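Long-range contacts in transcriptional activator TenA-1 (Sulfolobus solfataricus P2, PDB 2QZC), which probably acts as a TenA-like thiaminase, hydrolysing thiamin or related pyrimidines, and folds as an all-helical protein of the heme oxygenase-like class: residues A133-M138 and N190-S195; Y113-H118 and V196-G201; N20-H25 and F139-V144; G6-L11 and A174-L179. One frame throughout, in Å; residues are numbered along the deposited sequence.

Contact 1 (A133-M138 and N190-S195)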
loop_
_atom_site.group_PDB
_atom_site.type_symbol
_atom_site.label_atom_id
_atom_site.label_comp_id
_atom_site.label_asym_id
_atom_site.label_seq_id
_atom_site.Cartn_x
_atom_site.Cartn_y
_atom_site.Cartn_z
ATOM N N ALA A 133 13.800 10.127 2.612
ATOM C CA ALA A 133 13.668 10.837 1.339
ATOM C C ALA A 133 12.307 11.459 1.115
ATOM O O ALA A 133 12.188 12.447 0.409
ATOM C CB ALA A 133 13.996 9.882 0.192
ATOM N N TRP A 134 11.273 10.849 1.678
ATOM C CA TRP A 134 9.880 11.244 1.528
ATOM C C TRP A 134 9.439 12.332 2.507
ATOM O O TRP A 134 8.480 13.050 2.248
ATOM C CB TRP A 134 9.039 9.967 1.760
ATOM C CG TRP A 134 7.586 10.047 1.504
ATOM C CD1 TRP A 134 6.966 10.695 0.485
ATOM C CD2 TRP A 134 6.547 9.417 2.272
ATOM N NE1 TRP A 134 5.606 10.475 0.548
ATOM C CE2 TRP A 134 5.312 9.702 1.629
ATOM C CE3 TRP A 134 6.551 8.618 3.417
ATOM C CZ2 TRP A 134 4.057 9.259 2.152
ATOM C CZ3 TRP A 134 5.318 8.149 3.920
ATOM C CH2 TRP A 134 4.114 8.466 3.276
ATOM N N THR A 135 10.152 12.492 3.621
ATOM C CA THR A 135 9.725 13.411 4.689
ATOM C C THR A 135 9.681 14.874 4.264
ATOM O O THR A 135 8.720 15.538 4.598
ATOM C CB THR A 135 10.547 13.171 5.954
ATOM O OG1 THR A 135 10.261 11.843 6.410
ATOM C CG2 THR A 135 10.130 14.153 7.057
ATOM N N PRO A 136 10.673 15.382 3.477
ATOM C CA PRO A 136 10.560 16.806 3.086
ATOM C C PRO A 136 9.276 17.183 2.355
ATOM O O PRO A 136 8.642 18.196 2.686
ATOM C CB PRO A 136 11.809 17.003 2.223
ATOM C CG PRO A 136 12.806 16.044 2.851
ATOM C CD PRO A 136 11.993 14.828 3.104
ATOM N N CYS A 137 8.847 16.365 1.400
ATOM C CA CYS A 137 7.620 16.600 0.682
ATOM C C CYS A 137 6.408 16.621 1.623
ATOM O O CYS A 137 5.603 17.548 1.610
ATOM C CB CYS A 137 7.462 15.488 -0.335
ATOM S SG CYS A 137 5.928 15.484 -1.094
HETATM N N MSE A 138 6.331 15.617 2.483
HETATM C CA MSE A 138 5.144 15.477 3.333
HETATM C C MSE A 138 5.094 16.495 4.439
HETATM O O MSE A 138 4.108 17.241 4.578
HETATM C CB MSE A 138 5.089 14.055 3.890
HETATM C CG MSE A 138 4.978 12.972 2.820
HETATM SE SE MSE A 138 3.402 13.077 1.631
HETATM C CE MSE A 138 2.045 12.893 2.939
ATOM N N ASN A 190 21.983 13.213 4.229
ATOM C CA ASN A 190 22.320 13.579 2.850
ATOM C C ASN A 190 21.200 13.256 1.863
ATOM O O ASN A 190 20.973 14.033 0.928
ATOM C CB ASN A 190 23.653 12.965 2.451
ATOM C CG ASN A 190 24.832 13.684 3.109
ATOM O OD1 ASN A 190 24.709 14.836 3.532
ATOM N ND2 ASN A 190 25.985 13.011 3.144
ATOM N N ILE A 191 20.456 12.186 2.132
ATOM C CA ILE A 191 19.266 11.840 1.321
ATOM C C ILE A 191 18.195 12.929 1.511
ATOM O O ILE A 191 17.576 13.409 0.544
ATOM C CB ILE A 191 18.720 10.444 1.691
ATOM C CG1 ILE A 191 19.712 9.371 1.263
ATOM C CG2 ILE A 191 17.352 10.158 1.013
ATOM C CD1 ILE A 191 19.432 7.967 1.848
ATOM N N PHE A 192 17.926 13.296 2.774
ATOM C CA PHE A 192 16.966 14.330 3.135
ATOM C C PHE A 192 17.349 15.644 2.449
ATOM O O PHE A 192 16.493 16.347 1.871
ATOM C CB PHE A 192 16.950 14.486 4.663
ATOM C CG PHE A 192 15.867 15.356 5.227
ATOM C CD1 PHE A 192 16.086 16.722 5.409
ATOM C CD2 PHE A 192 14.651 14.816 5.673
ATOM C CE1 PHE A 192 15.107 17.532 5.975
ATOM C CE2 PHE A 192 13.686 15.612 6.260
ATOM C CZ PHE A 192 13.922 16.985 6.399
ATOM N N ILE A 193 18.631 16.005 2.506
ATOM C CA ILE A 193 19.123 17.250 1.848
ATOM C C ILE A 193 18.814 17.215 0.332
ATOM O O ILE A 193 18.315 18.193 -0.209
ATOM C CB ILE A 193 20.651 17.456 2.068
ATOM C CG1 ILE A 193 20.930 17.801 3.549
ATOM C CG2 ILE A 193 21.204 18.536 1.116
ATOM C CD1 ILE A 193 22.406 17.731 3.954
ATOM N N ASN A 194 19.065 16.071 -0.310
ATOM C CA ASN A 194 18.762 15.941 -1.750
ATOM C C ASN A 194 17.280 16.167 -2.025
ATOM O O ASN A 194 16.927 16.891 -2.978
ATOM C CB ASN A 194 19.252 14.635 -2.383
ATOM C CG ASN A 194 20.712 14.680 -2.773
ATOM O OD1 ASN A 194 21.341 15.764 -2.739
ATOM N ND2 ASN A 194 21.272 13.523 -3.160
ATOM N N SER A 195 16.397 15.585 -1.201
ATOM C CA SER A 195 14.965 15.838 -1.369
ATOM C C SER A 195 14.596 17.311 -1.236
ATOM O O SER A 195 13.785 17.837 -2.024
ATOM C CB SER A 195 14.141 14.972 -0.442
ATOM O OG SER A 195 14.203 13.609 -0.834
#

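Contact 2 (Y113-H118 and V196-G201). With IMD (imidazole), chain C.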
loop_
_atom_site.group_PDB
_atom_site.type_symbol
_atom_site.label_atom_id
_atom_site.label_comp_id
_atom_site.label_asym_id
_atom_site.label_seq_id
_atom_site.Cartn_x
_atom_site.Cartn_y
_atom_site.Cartn_z
ATOM N N TYR A 113 11.292 14.616 -13.082
ATOM C CA TYR A 113 11.787 13.294 -13.503
ATOM C C TYR A 113 12.825 12.777 -12.516
ATOM O O TYR A 113 12.771 11.664 -11.968
ATOM C CB TYR A 113 12.347 13.331 -14.936
ATOM C CG TYR A 113 12.650 11.916 -15.411
ATOM C CD1 TYR A 113 11.642 11.096 -15.866
ATOM C CD2 TYR A 113 13.905 11.394 -15.355
ATOM C CE1 TYR A 113 11.877 9.785 -16.238
ATOM C CE2 TYR A 113 14.158 10.049 -15.727
ATOM C CZ TYR A 113 13.135 9.273 -16.186
ATOM O OH TYR A 113 13.349 7.948 -16.494
ATOM N N ALA A 114 13.818 13.618 -12.229
ATOM C CA ALA A 114 14.876 13.245 -11.301
ATOM C C ALA A 114 14.354 12.941 -9.896
ATOM O O ALA A 114 14.785 11.970 -9.244
ATOM C CB ALA A 114 15.923 14.405 -11.222
ATOM N N TYR A 115 13.451 13.775 -9.419
ATOM C CA TYR A 115 12.913 13.664 -8.065
ATOM C C TYR A 115 12.138 12.352 -7.908
ATOM O O TYR A 115 12.324 11.587 -6.921
ATOM C CB TYR A 115 12.068 14.872 -7.742
ATOM C CG TYR A 115 11.651 15.092 -6.291
ATOM C CD1 TYR A 115 12.085 14.303 -5.219
ATOM C CD2 TYR A 115 10.893 16.229 -5.989
ATOM C CE1 TYR A 115 11.708 14.573 -3.903
ATOM C CE2 TYR A 115 10.542 16.519 -4.665
ATOM C CZ TYR A 115 10.952 15.687 -3.619
ATOM O OH TYR A 115 10.570 15.982 -2.325
ATOM N N THR A 116 11.280 12.084 -8.889
ATOM C CA THR A 116 10.552 10.805 -8.833
ATOM C C THR A 116 11.507 9.610 -8.885
ATOM O O THR A 116 11.319 8.640 -8.161
ATOM C CB THR A 116 9.452 10.725 -9.898
ATOM O OG1 THR A 116 10.043 10.786 -11.201
ATOM C CG2 THR A 116 8.378 11.797 -9.695
ATOM N N ARG A 117 12.528 9.651 -9.759
ATOM C CA ARG A 117 13.478 8.541 -9.824
ATOM C C ARG A 117 14.288 8.383 -8.539
ATOM O O ARG A 117 14.672 7.254 -8.160
ATOM C CB ARG A 117 14.335 8.592 -11.103
ATOM C CG ARG A 117 13.689 7.932 -12.294
ATOM C CD ARG A 117 12.314 8.443 -12.641
ATOM N NE ARG A 117 11.766 7.760 -13.807
ATOM C CZ ARG A 117 10.496 7.843 -14.191
ATOM N NH1 ARG A 117 9.617 8.584 -13.539
ATOM N NH2 ARG A 117 10.133 7.204 -15.283
ATOM N N HIS A 118 14.549 9.492 -7.855
ATOM C CA HIS A 118 15.211 9.509 -6.517
ATOM C C HIS A 118 14.360 8.710 -5.503
ATOM O O HIS A 118 14.860 7.844 -4.789
ATOM C CB HIS A 118 15.370 10.988 -6.116
ATOM C CG HIS A 118 15.746 11.276 -4.690
ATOM N ND1 HIS A 118 17.014 11.082 -4.175
ATOM C CD2 HIS A 118 15.024 11.882 -3.715
ATOM C CE1 HIS A 118 17.034 11.556 -2.937
ATOM N NE2 HIS A 118 15.853 12.054 -2.642
ATOM N N VAL A 196 15.213 17.996 -0.259
ATOM C CA VAL A 196 14.968 19.434 -0.105
ATOM C C VAL A 196 15.477 20.202 -1.345
ATOM O O VAL A 196 14.795 21.102 -1.850
ATOM C CB VAL A 196 15.584 19.994 1.210
ATOM C CG1 VAL A 196 15.416 21.531 1.270
ATOM C CG2 VAL A 196 14.947 19.311 2.421
ATOM N N ARG A 197 16.642 19.832 -1.871
ATOM C CA ARG A 197 17.129 20.466 -3.108
ATOM C C ARG A 197 16.135 20.240 -4.252
ATOM O O ARG A 197 15.874 21.149 -5.043
ATOM C CB ARG A 197 18.484 19.959 -3.531
ATOM C CG ARG A 197 19.626 20.342 -2.569
ATOM C CD ARG A 197 20.973 19.890 -3.151
ATOM N NE ARG A 197 22.067 20.137 -2.189
ATOM C CZ ARG A 197 22.667 21.296 -1.995
ATOM N NH1 ARG A 197 22.308 22.395 -2.621
ATOM N NH2 ARG A 197 23.659 21.330 -1.099
ATOM N N PHE A 198 15.554 19.041 -4.340
ATOM C CA PHE A 198 14.597 18.781 -5.402
ATOM C C PHE A 198 13.315 19.601 -5.217
ATOM O O PHE A 198 12.696 20.006 -6.210
ATOM C CB PHE A 198 14.258 17.287 -5.509
ATOM C CG PHE A 198 15.354 16.439 -6.062
ATOM C CD1 PHE A 198 15.814 16.693 -7.342
ATOM C CD2 PHE A 198 15.777 15.276 -5.437
ATOM C CE1 PHE A 198 16.810 15.888 -7.926
ATOM C CE2 PHE A 198 16.758 14.502 -5.962
ATOM C CZ PHE A 198 17.284 14.776 -7.215
ATOM N N GLU A 199 12.870 19.804 -3.984
ATOM C CA GLU A 199 11.683 20.641 -3.727
ATOM C C GLU A 199 11.911 22.067 -4.190
ATOM O O GLU A 199 11.070 22.679 -4.871
ATOM C CB GLU A 199 11.332 20.618 -2.242
ATOM C CG GLU A 199 10.725 19.323 -1.770
ATOM C CD GLU A 199 9.338 19.074 -2.314
ATOM O OE1 GLU A 199 8.680 20.012 -2.834
ATOM O OE2 GLU A 199 8.868 17.908 -2.223
ATOM N N ILE A 200 13.067 22.633 -3.825
ATOM C CA ILE A 200 13.429 23.984 -4.267
ATOM C C ILE A 200 13.422 24.043 -5.808
ATOM O O ILE A 200 12.824 24.961 -6.418
ATOM C CB ILE A 200 14.795 24.389 -3.711
ATOM C CG1 ILE A 200 14.746 24.493 -2.186
ATOM C CG2 ILE A 200 15.244 25.740 -4.312
ATOM C CD1 ILE A 200 16.141 24.480 -1.496
ATOM N N GLY A 201 14.064 23.067 -6.431
ATOM C CA GLY A 201 14.098 22.977 -7.876
ATOM C C GLY A 201 12.736 22.814 -8.503
ATOM O O GLY A 201 12.473 23.314 -9.598
HETATM N N1 IMD C . 6.690 17.849 -3.970
HETATM C C2 IMD C . 5.388 17.721 -3.848
HETATM N N3 IMD C . 4.869 17.806 -5.060
HETATM C C4 IMD C . 5.856 17.945 -5.948
HETATM C C5 IMD C . 7.040 17.966 -5.258
#

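Contact 3 (N20-H25 and F139-V144)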
loop_
_atom_site.group_PDB
_atom_site.type_symbol
_atom_site.label_atom_id
_atom_site.label_comp_id
_atom_site.label_asym_id
_atom_site.label_seq_id
_atom_site.Cartn_x
_atom_site.Cartn_y
_atom_site.Cartn_z
ATOM N N ASN A 20 14.490 27.057 4.587
ATOM C CA ASN A 20 13.679 28.238 4.255
ATOM C C ASN A 20 13.647 28.521 2.756
ATOM O O ASN A 20 12.654 29.071 2.272
ATOM C CB ASN A 20 14.085 29.471 5.080
ATOM C CG ASN A 20 13.588 29.384 6.525
ATOM O OD1 ASN A 20 12.627 28.666 6.837
ATOM N ND2 ASN A 20 14.252 30.104 7.410
ATOM N N LYS A 21 14.693 28.138 2.018
ATOM C CA LYS A 21 14.649 28.266 0.547
ATOM C C LYS A 21 13.509 27.436 -0.044
ATOM O O LYS A 21 12.974 27.762 -1.100
ATOM C CB LYS A 21 15.974 27.905 -0.106
ATOM C CG LYS A 21 17.059 28.959 0.131
ATOM C CD LYS A 21 18.371 28.601 -0.495
ATOM C CE LYS A 21 19.399 29.704 -0.249
ATOM N NZ LYS A 21 20.639 29.391 -1.009
ATOM N N TYR A 22 13.164 26.337 0.645
ATOM C CA TYR A 22 12.048 25.464 0.280
ATOM C C TYR A 22 10.704 26.011 0.779
ATOM O O TYR A 22 9.813 26.317 -0.024
ATOM C CB TYR A 22 12.334 24.040 0.826
ATOM C CG TYR A 22 11.183 23.050 0.886
ATOM C CD1 TYR A 22 10.162 23.050 -0.050
ATOM C CD2 TYR A 22 11.169 22.043 1.863
ATOM C CE1 TYR A 22 9.119 22.139 0.022
ATOM C CE2 TYR A 22 10.141 21.101 1.922
ATOM C CZ TYR A 22 9.148 21.140 0.962
ATOM O OH TYR A 22 8.116 20.223 1.001
ATOM N N VAL A 23 10.534 26.119 2.087
ATOM C CA VAL A 23 9.223 26.447 2.652
ATOM C C VAL A 23 8.842 27.926 2.571
ATOM O O VAL A 23 7.667 28.244 2.774
ATOM C CB VAL A 23 9.021 25.891 4.073
ATOM C CG1 VAL A 23 9.167 24.359 4.102
ATOM C CG2 VAL A 23 9.949 26.585 5.087
ATOM N N LYS A 24 9.808 28.783 2.271
ATOM C CA LYS A 24 9.558 30.219 2.041
ATOM C C LYS A 24 9.964 30.601 0.619
ATOM O O LYS A 24 10.285 31.763 0.334
ATOM C CB LYS A 24 10.292 31.098 3.078
ATOM C CG LYS A 24 9.952 30.792 4.500
ATOM C CD LYS A 24 10.723 31.721 5.475
ATOM C CE LYS A 24 10.182 31.595 6.916
ATOM N NZ LYS A 24 10.881 32.531 7.812
ATOM N N HIS A 25 9.889 29.639 -0.317
ATOM C CA HIS A 25 10.238 29.888 -1.717
ATOM C C HIS A 25 9.349 30.988 -2.332
ATOM O O HIS A 25 8.190 31.125 -1.952
ATOM C CB HIS A 25 10.020 28.586 -2.529
ATOM C CG HIS A 25 10.684 28.580 -3.864
ATOM N ND1 HIS A 25 10.161 29.199 -4.986
ATOM C CD2 HIS A 25 11.828 27.975 -4.255
ATOM C CE1 HIS A 25 10.994 29.005 -5.997
ATOM N NE2 HIS A 25 12.019 28.267 -5.575
ATOM N N PHE A 139 6.167 16.597 5.175
ATOM C CA PHE A 139 6.233 17.520 6.314
ATOM C C PHE A 139 6.263 18.961 5.844
ATOM O O PHE A 139 5.552 19.814 6.398
ATOM C CB PHE A 139 7.454 17.217 7.224
ATOM C CG PHE A 139 7.477 18.031 8.505
ATOM C CD1 PHE A 139 6.741 17.597 9.579
ATOM C CD2 PHE A 139 8.220 19.194 8.601
ATOM C CE1 PHE A 139 6.741 18.315 10.747
ATOM C CE2 PHE A 139 8.200 19.944 9.778
ATOM C CZ PHE A 139 7.456 19.494 10.832
ATOM N N GLY A 140 7.041 19.251 4.804
ATOM C CA GLY A 140 7.150 20.593 4.298
ATOM C C GLY A 140 5.831 21.099 3.786
ATOM O O GLY A 140 5.499 22.262 4.001
ATOM N N TYR A 141 5.058 20.264 3.100
ATOM C CA TYR A 141 3.745 20.720 2.628
ATOM C C TYR A 141 2.766 21.016 3.777
ATOM O O TYR A 141 1.903 21.885 3.638
ATOM C CB TYR A 141 3.142 19.766 1.591
ATOM C CG TYR A 141 3.569 20.044 0.161
ATOM C CD1 TYR A 141 4.917 20.261 -0.188
ATOM C CD2 TYR A 141 2.638 20.114 -0.845
ATOM C CE1 TYR A 141 5.309 20.483 -1.515
ATOM C CE2 TYR A 141 3.021 20.312 -2.161
ATOM C CZ TYR A 141 4.325 20.567 -2.501
ATOM O OH TYR A 141 4.664 20.779 -3.817
ATOM N N SER A 142 2.926 20.339 4.902
ATOM C CA SER A 142 2.115 20.650 6.099
ATOM C C SER A 142 2.369 22.100 6.538
ATOM O O SER A 142 1.415 22.872 6.787
ATOM C CB SER A 142 2.452 19.679 7.224
ATOM O OG SER A 142 1.543 19.865 8.306
ATOM N N ILE A 143 3.652 22.489 6.574
ATOM C CA ILE A 143 4.112 23.837 6.960
ATOM C C ILE A 143 3.620 24.879 5.961
ATOM O O ILE A 143 3.145 25.973 6.316
ATOM C CB ILE A 143 5.684 23.873 7.058
ATOM C CG1 ILE A 143 6.110 23.135 8.323
ATOM C CG2 ILE A 143 6.260 25.312 7.072
ATOM C CD1 ILE A 143 7.589 22.974 8.436
ATOM N N VAL A 144 3.786 24.569 4.698
ATOM C CA VAL A 144 3.401 25.478 3.637
ATOM C C VAL A 144 1.895 25.692 3.609
ATOM O O VAL A 144 1.435 26.824 3.431
ATOM C CB VAL A 144 3.933 24.981 2.271
ATOM C CG1 VAL A 144 3.355 25.797 1.083
ATOM C CG2 VAL A 144 5.475 24.981 2.271
#

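Contact 4 (G6-L11 and A174-L179)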
loop_
_atom_site.group_PDB
_atom_site.type_symbol
_atom_site.label_atom_id
_atom_site.label_comp_id
_atom_site.label_asym_id
_atom_site.label_seq_id
_atom_site.Cartn_x
_atom_site.Cartn_y
_atom_site.Cartn_z
ATOM N N GLY A 6 12.746 15.802 17.915
ATOM C CA GLY A 6 13.295 14.532 17.506
ATOM C C GLY A 6 13.924 14.546 16.115
ATOM O O GLY A 6 14.538 15.530 15.705
ATOM N N ASN A 7 13.776 13.421 15.432
ATOM C CA ASN A 7 14.410 13.215 14.123
ATOM C C ASN A 7 14.098 14.317 13.104
ATOM O O ASN A 7 15.033 14.834 12.443
ATOM C CB ASN A 7 14.094 11.814 13.555
ATOM C CG ASN A 7 14.926 10.701 14.183
ATOM O OD1 ASN A 7 15.947 10.956 14.839
ATOM N ND2 ASN A 7 14.524 9.444 13.918
ATOM N N VAL A 8 12.818 14.692 12.964
ATOM C CA VAL A 8 12.495 15.713 11.943
ATOM C C VAL A 8 13.158 17.051 12.240
ATOM O O VAL A 8 13.646 17.706 11.349
ATOM C CB VAL A 8 10.995 15.843 11.629
ATOM C CG1 VAL A 8 10.255 16.583 12.711
ATOM C CG2 VAL A 8 10.833 16.511 10.240
ATOM N N GLU A 9 13.243 17.432 13.527
ATOM C CA GLU A 9 13.941 18.672 13.914
ATOM C C GLU A 9 15.442 18.633 13.551
ATOM O O GLU A 9 16.024 19.591 13.053
ATOM C CB GLU A 9 13.743 18.921 15.423
ATOM C CG GLU A 9 14.311 20.216 15.951
ATOM C CD GLU A 9 14.238 20.360 17.496
ATOM O OE1 GLU A 9 14.267 19.333 18.245
ATOM O OE2 GLU A 9 14.209 21.526 17.943
ATOM N N ASN A 10 16.071 17.503 13.842
ATOM C CA ASN A 10 17.487 17.341 13.566
ATOM C C ASN A 10 17.773 17.324 12.069
ATOM O O ASN A 10 18.796 17.843 11.638
ATOM C CB ASN A 10 18.008 16.065 14.223
ATOM C CG ASN A 10 17.902 16.092 15.746
ATOM O OD1 ASN A 10 17.849 17.157 16.352
ATOM N ND2 ASN A 10 17.903 14.921 16.347
ATOM N N LEU A 11 16.887 16.691 11.299
ATOM C CA LEU A 11 17.034 16.651 9.843
ATOM C C LEU A 11 16.865 18.068 9.299
ATOM O O LEU A 11 17.692 18.503 8.501
ATOM C CB LEU A 11 16.037 15.685 9.207
ATOM C CG LEU A 11 16.355 14.199 9.424
ATOM C CD1 LEU A 11 15.127 13.292 9.220
ATOM C CD2 LEU A 11 17.515 13.732 8.539
ATOM N N ALA A 174 1.437 10.032 11.629
ATOM C CA ALA A 174 1.758 8.623 11.381
ATOM C C ALA A 174 3.170 8.467 10.756
ATOM O O ALA A 174 3.919 7.554 11.097
ATOM C CB ALA A 174 0.699 7.977 10.498
ATOM N N ILE A 175 3.518 9.385 9.845
ATOM C CA ILE A 175 4.842 9.383 9.210
ATOM C C ILE A 175 5.930 9.658 10.242
ATOM O O ILE A 175 6.945 8.964 10.270
ATOM C CB ILE A 175 4.863 10.393 8.031
ATOM C CG1 ILE A 175 3.933 9.899 6.907
ATOM C CG2 ILE A 175 6.341 10.628 7.533
ATOM C CD1 ILE A 175 3.561 10.976 5.860
ATOM N N LEU A 176 5.693 10.632 11.121
ATOM C CA LEU A 176 6.665 10.982 12.163
ATOM C C LEU A 176 6.823 9.853 13.183
ATOM O O LEU A 176 7.929 9.659 13.664
ATOM C CB LEU A 176 6.356 12.331 12.822
ATOM C CG LEU A 176 6.479 13.587 11.924
ATOM C CD1 LEU A 176 6.229 14.874 12.701
ATOM C CD2 LEU A 176 7.847 13.689 11.198
ATOM N N TYR A 177 5.737 9.127 13.521
ATOM C CA TYR A 177 5.809 7.957 14.411
ATOM C C TYR A 177 6.768 6.903 13.801
ATOM O O TYR A 177 7.599 6.298 14.491
ATOM C CB TYR A 177 4.377 7.427 14.627
ATOM C CG TYR A 177 4.190 6.250 15.564
ATOM C CD1 TYR A 177 4.666 6.291 16.882
ATOM C CD2 TYR A 177 3.448 5.126 15.165
ATOM C CE1 TYR A 177 4.471 5.199 17.757
ATOM C CE2 TYR A 177 3.225 4.036 16.043
ATOM C CZ TYR A 177 3.743 4.086 17.328
ATOM O OH TYR A 177 3.537 3.022 18.181
ATOM N N ALA A 178 6.655 6.686 12.487
ATOM C CA ALA A 178 7.556 5.758 11.786
ATOM C C ALA A 178 8.995 6.306 11.728
ATOM O O ALA A 178 9.947 5.575 11.919
ATOM C CB ALA A 178 7.072 5.488 10.369
ATOM N N LEU A 179 9.133 7.606 11.449
ATOM C CA LEU A 179 10.450 8.248 11.396
ATOM C C LEU A 179 11.189 8.174 12.728
ATOM O O LEU A 179 12.421 8.032 12.724
ATOM C CB LEU A 179 10.347 9.709 10.922
ATOM C CG LEU A 179 11.631 10.505 10.679
ATOM C CD1 LEU A 179 12.428 9.911 9.503
ATOM C CD2 LEU A 179 11.308 11.946 10.378
#

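Contact 1 (A133-M138 and N190-S195)
Residues 133-138 and 190-195 are helical, and their axes come within 7.9 Å at a crossing angle of -39°, close enough for a side chain of one helix to reach the backbone of the other. The tight part lies at Ala133. Ala133 CB presses on Ile191 CG2 at 3.5 Å, shorter than usual van der Waals contact, while Ser195 OG donates to Ala133 O at 2.6 Å. That hydroxyl stands anti to its own carbonyl carbon and approaches in the acceptor's carbonyl plane, on a lone pair. Pro136 kinks the helix: Pro136 N and Cys137 N make no bond to the preceding turn, so Ala133 O, which Cys137 N would otherwise meet, accepts from Ser195 OG instead. One turn on, Pro136 CG sits over one face of the Phe192 ring, 3.6 Å from its centroid and 16° off the normal, a CH-pi contact. Pro136 CG also meets Ser195 CB at 3.7 Å. Packing slackens at Thr135, whose CG2 lies at the edge of the Phe192 ring, 3.9 Å from CE2, while its hydroxyl is bonded to Leu131 O. The solvent side of 190-195, carrying Asn190, Ile193 and Asn194, takes no part. Behind the contact, Trp134 and Met138 turn to helices 38-63 and 166-179, and His118 of helix 110-125 gives Ser195 OG its second hydrogen-bond partner.

Contact 2 (Y113-H118 and V196-G201)
Helices 113-118 and 196-201 run nearly antiparallel, their axes 10.1 Å apart at closest and their directions 153° apart, with Tyr115 and Phe198 nearest in backbone register. The two face each other reciprocally. Phe198 CB lies over one face of the Tyr115 ring, 3.5 Å from CG, while Tyr115 CA stands over the centre of the Phe198 ring, 4.2 Å from its centroid. The rings are near parallel but slid apart, so they barely overlap. Ala114 CB meets Phe198 CE1 at 3.7 Å, and Phe198 CE2 comes over a face of His118, 3.6 Å from CG, completing an aromatic cluster. At the far end of Tyr115, OH donates to Glu199 OE2 at 2.6 Å, meeting it from above the carboxylate plane. The bend at chi2 (-69°) curls Glu199 back to this point. An alanine in place of Tyr115 removes the ring and the hydroxyl, which would probably loosen Phe198 and leave the Glu199 carboxylate less firmly held. Glu199 OE2 also accepts from N1 of an imidazole, probably from the crystallisation liquor, at 2.8 Å; the imidazole also bonds Asp48. Two acidic partners would favour its protonation, consistent with a polar, acidic pocket here.

Contact 3 (N20-H25 and F139-V144)
In this heme oxygenase-like helical fold, the end of helix 18-23 packs against helix 127-148 through Tyr22 and Val23. The Tyr22 side chain, with CG anti to the backbone N (chi1 165°), reaches across tip first, placing its OH 3.5 Å from Gly140 CA. With Tyr22 and the backbone placed as they are, only a glycine fits: a CB built on Gly140 would lie 2.2 Å from Tyr22 OH, a clash. Tyr22 OH also lies in the plane of the Tyr141 ring, at its edge, 3.4 Å from CD1, and the two side chains cross at about a right angle. Beside this polar tip the contact is mainly apolar. Val23 CB touches Ile143 CG2 and Val144 CG2, both at 4.1 Å, so the valine sits against two successive residues of the opposing helix. No hydrogen bond joins the two segments. The tyrosine hydroxyls are instead fixed from outside, Tyr22 OH by Pro136 O and Tyr141 OH by Tyr44 OH. Further out, Trp203 NE1 binds Tyr22 O and Asp204 OD1 binds His25 NE2, tying the turn to helix 186-208. Past Lys24, His25 is the N-cap of helix 26-32, its ND1 hydrogen-bonded to Phe27 N.

Contact 4 (G6-L11 and A174-L179)
The N-terminal helix 6-14 lies across the C-terminal end of helix 166-179, the short axes of 6-11 and 174-179 standing 86° apart with a closest approach of 9.6 Å. At so steep an angle the touching residues fall into a compact patch with a polar and an apolar part. In the polar part Asn7 ND2 donates to Leu179 O at 2.8 Å with an N-H...O angle of 147°. The acceptor lies almost in the plane of the Asn7 amide, but the donor stands 36° above the carbonyl plane, so the bond is not directed at a lone pair. Asn7 CG is anti to its own carbonyl carbon, which brings the amide out to the last residue of the other helix. In the heme oxygenase-like fold of this protein, that residue marks where helix 166-179 gives way to the connection leading to helix 186-208. Val182 O in that connection is a second acceptor for Asn7 ND2, so one amide nitrogen grips two successive parts of the chain. Replacing Asn7 by an alanine would probably loosen the turn after Leu179, since both of these bonds would be lost. The apolar part begins on the same side chain, where Asn7 CB rests 4.0 Å from Leu179 CG. Val8 CB meets Leu176 CD2 at 3.8 Å and Leu179 CD2 at 4.1 Å, between two leucines almost one turn apart. Leu179 CG is anti to the backbone N, which extends the branch toward helix 6-14, and its CD2 also approaches Leu11 CD1 at 4.2 Å.

How the contacts relate
The centres of contacts 1, 2 and 3 lie about 9 to 10 Å from the centre of the chain, that of contact 4 about 16 Å, so contact 4 is more peripheral. Contacts 1 and 2 share helix 186-208; contacts 1 and 3 share helix 127-148. Cys137, idle within contact 1, packs on Glu199 and Tyr115 of contact 2. Contact 1 combines tight apolar and CH-pi packing with a hydroxyl-to-carbonyl bond; contact 2 is aromatic and acidic beside a bound imidazole; contact 3 is mainly apolar with no bond across it. Contact 4 pairs an amide-to-helix-end bond with leucine and valine packing, meets contacts 1 and 3 through Val8 against Thr135 and Phe139, and does not touch contact 2.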